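Local coordinates for transmembrane protein (Bartonella henselae, PDB 3PAM) that probably belongs to an ABC-type oligopeptide uptake system, as part of a family 5 extracellular solute-binding protein that would capture peptides for import, at residues A[11-16]-A[201-206]. Numbering follows the deposited sequence.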
loop_
_atom_site.group_PDB
_atom_site.type_symbol
_atom_site.label_atom_id
_atom_site.label_comp_id
_atom_site.label_asym_id
_atom_site.label_seq_id
_atom_site.Cartn_x
_atom_site.Cartn_y
_atom_site.Cartn_z
ATOM N N ASN A 11 1.643 -5.865 -6.488
ATOM C CA ASN A 11 0.901 -6.252 -7.657
ATOM C C ASN A 11 -0.175 -7.254 -7.279
ATOM O O ASN A 11 0.053 -8.459 -7.224
ATOM C CB ASN A 11 1.776 -6.786 -8.757
ATOM C CG ASN A 11 1.006 -6.973 -10.031
ATOM O OD1 ASN A 11 -0.165 -6.610 -10.104
ATOM N ND2 ASN A 11 1.639 -7.542 -11.035
ATOM N N THR A 12 -1.353 -6.714 -7.033
ATOM C CA THR A 12 -2.532 -7.432 -6.538
ATOM C C THR A 12 -3.090 -8.451 -7.537
ATOM O O THR A 12 -3.946 -9.262 -7.187
ATOM C CB THR A 12 -3.556 -6.361 -6.134
ATOM O OG1 THR A 12 -3.580 -6.237 -4.710
ATOM C CG2 THR A 12 -4.904 -6.591 -6.668
ATOM N N ARG A 13 -2.584 -8.417 -8.776
ATOM C CA ARG A 13 -2.970 -9.372 -9.821
ATOM C C ARG A 13 -2.402 -10.756 -9.546
ATOM O O ARG A 13 -2.932 -11.761 -10.036
ATOM C CB ARG A 13 -2.414 -8.941 -11.187
ATOM C CG ARG A 13 -3.135 -7.821 -11.856
ATOM C CD ARG A 13 -2.166 -7.054 -12.713
ATOM N NE ARG A 13 -2.727 -5.773 -13.096
ATOM C CZ ARG A 13 -2.332 -4.601 -12.624
ATOM N NH1 ARG A 13 -1.336 -4.527 -11.747
ATOM N NH2 ARG A 13 -2.925 -3.492 -13.051
ATOM N N ARG A 14 -1.280 -10.793 -8.835
ATOM C CA ARG A 14 -0.628 -12.068 -8.511
ATOM C C ARG A 14 -1.229 -12.673 -7.244
ATOM O O ARG A 14 -1.528 -11.959 -6.294
ATOM C CB ARG A 14 0.876 -11.868 -8.346
ATOM C CG ARG A 14 1.526 -11.007 -9.441
ATOM C CD ARG A 14 2.351 -11.796 -10.432
ATOM N NE ARG A 14 2.509 -11.066 -11.697
ATOM C CZ ARG A 14 3.641 -11.010 -12.404
ATOM N NH1 ARG A 14 4.733 -11.624 -11.978
ATOM N NH2 ARG A 14 3.698 -10.317 -13.523
ATOM N N THR A 15 -1.383 -13.995 -7.244
ATOM C CA THR A 15 -2.104 -14.694 -6.179
ATOM C C THR A 15 -1.593 -14.463 -4.760
ATOM O O THR A 15 -2.381 -14.322 -3.849
ATOM C CB THR A 15 -2.239 -16.203 -6.452
ATOM O OG1 THR A 15 -0.955 -16.764 -6.756
ATOM C CG2 THR A 15 -3.207 -16.433 -7.610
ATOM N N LEU A 16 -0.285 -14.404 -4.576
ATOM C CA LEU A 16 0.286 -14.105 -3.264
ATOM C C LEU A 16 -0.196 -12.814 -2.588
ATOM O O LEU A 16 -0.138 -12.698 -1.341
ATOM C CB LEU A 16 1.804 -14.083 -3.362
ATOM C CG LEU A 16 2.504 -15.428 -3.454
ATOM C CD1 LEU A 16 3.946 -15.155 -3.818
ATOM C CD2 LEU A 16 2.403 -16.156 -2.138
ATOM N N ALA A 201 -11.389 -0.505 -14.265
ATOM C CA ALA A 201 -11.129 -0.538 -15.696
ATOM C C ALA A 201 -9.633 -0.406 -16.017
ATOM O O ALA A 201 -9.108 -1.101 -16.912
ATOM C CB ALA A 201 -11.953 0.527 -16.426
ATOM N N SER A 202 -8.948 0.459 -15.276
ATOM C CA SER A 202 -7.531 0.694 -15.513
ATOM C C SER A 202 -6.674 -0.432 -14.966
ATOM O O SER A 202 -5.461 -0.466 -15.182
ATOM C CB SER A 202 -7.093 2.021 -14.925
ATOM O OG SER A 202 -6.664 1.873 -13.577
ATOM N N ARG A 203 -7.276 -1.374 -14.268
ATOM C CA ARG A 203 -6.495 -2.532 -13.815
ATOM C C ARG A 203 -5.972 -3.350 -15.001
ATOM O O ARG A 203 -4.833 -3.811 -14.981
ATOM C CB ARG A 203 -7.304 -3.389 -12.855
ATOM C CG ARG A 203 -6.685 -4.733 -12.527
ATOM C CD ARG A 203 -7.712 -5.588 -11.826
ATOM N NE ARG A 203 -7.306 -6.977 -11.787
ATOM C CZ ARG A 203 -6.912 -7.621 -10.689
ATOM N NH1 ARG A 203 -6.856 -7.008 -9.496
ATOM N NH2 ARG A 203 -6.579 -8.895 -10.785
ATOM N N ASN A 204 -6.780 -3.482 -16.049
ATOM C CA ASN A 204 -6.434 -4.353 -17.165
ATOM C C ASN A 204 -6.037 -3.654 -18.468
ATOM O O ASN A 204 -6.141 -4.238 -19.557
ATOM C CB ASN A 204 -7.560 -5.350 -17.400
ATOM C CG ASN A 204 -7.773 -6.251 -16.210
ATOM O OD1 ASN A 204 -6.862 -6.974 -15.814
ATOM N ND2 ASN A 204 -8.967 -6.211 -15.626
ATOM N N LEU A 205 -5.548 -2.420 -18.341
ATOM C CA LEU A 205 -5.055 -1.660 -19.491
ATOM C C LEU A 205 -3.582 -1.304 -19.283
ATOM O O LEU A 205 -3.227 -0.408 -18.503
ATOM C CB LEU A 205 -5.901 -0.405 -19.739
ATOM C CG LEU A 205 -7.374 -0.591 -20.161
ATOM C CD1 LEU A 205 -8.150 0.736 -20.051
ATOM C CD2 LEU A 205 -7.524 -1.201 -21.555
ATOM N N LYS A 206 -2.737 -2.050 -19.985
ATOM C CA LYS A 206 -1.305 -1.839 -19.996
ATOM C C LYS A 206 -0.903 -0.389 -20.215
ATOM O O LYS A 206 -1.393 0.284 -21.128
ATOM C CB LYS A 206 -0.658 -2.748 -21.040
ATOM C CG LYS A 206 -0.229 -4.074 -20.429
ATOM C CD LYS A 206 -0.589 -5.269 -21.301
ATOM C CE LYS A 206 -0.490 -6.561 -20.498
ATOM N NZ LYS A 206 -0.874 -6.396 -19.040
#
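Two loops meet here through a pair of arginines: the type I beta turn Asn11 to Arg14, which follows strand 5-10, and the loop 201-206 between helices 193-198 and 217-228. The side chains of Arg13 and Arg203 run antiparallel, and both are stretched out, so each guanidinium reaches the opposite loop. Arginine suits position 13 because its planar head carries donors enough for several carbonyls. Its NH2 gives a nearly straight hydrogen bond (N-H...O 173°) to Arg203 O at 2.7 Å. This oxygen lies almost in the guanidinium plane and is met on a lone pair in its own carbonyl plane; Arg13 NE adds a weak, bent bond to it at 3.4 Å. Asn11 suits the start of the turn because its OD1 makes an Asx turn with Arg13 N (3.3 Å) and also accepts from Arg13 NH1 at 2.9 Å, the two donors arriving from opposite faces of the amide. Asn11 thus helps shape the turn and, with the carbonyls of Arg203, Phe211 and Asn210, helps fix the guanidinium's orientation, while Phe175 offers a cation-pi contact.

In Arg203, a trans chi1 (169°) and the extended chain carry the guanidinium over to Arg13 and Thr12. There it supplies a flat face for Arg13 CG, offset toward the rim and 3.8 Å from Arg203 NH2, and a donor, NH1, for Gly213 O. Thr12 contributes a methyl, CG2, that approaches Arg203 NH1 obliquely at 3.5 Å. The guanidinium planes are inclined by 39°, with the two NE atoms 4.9 Å apart. Arg13 is held by neutral oxygens, four carbonyls counting the Asn11 amide, whose dipoles probably ease the like charges.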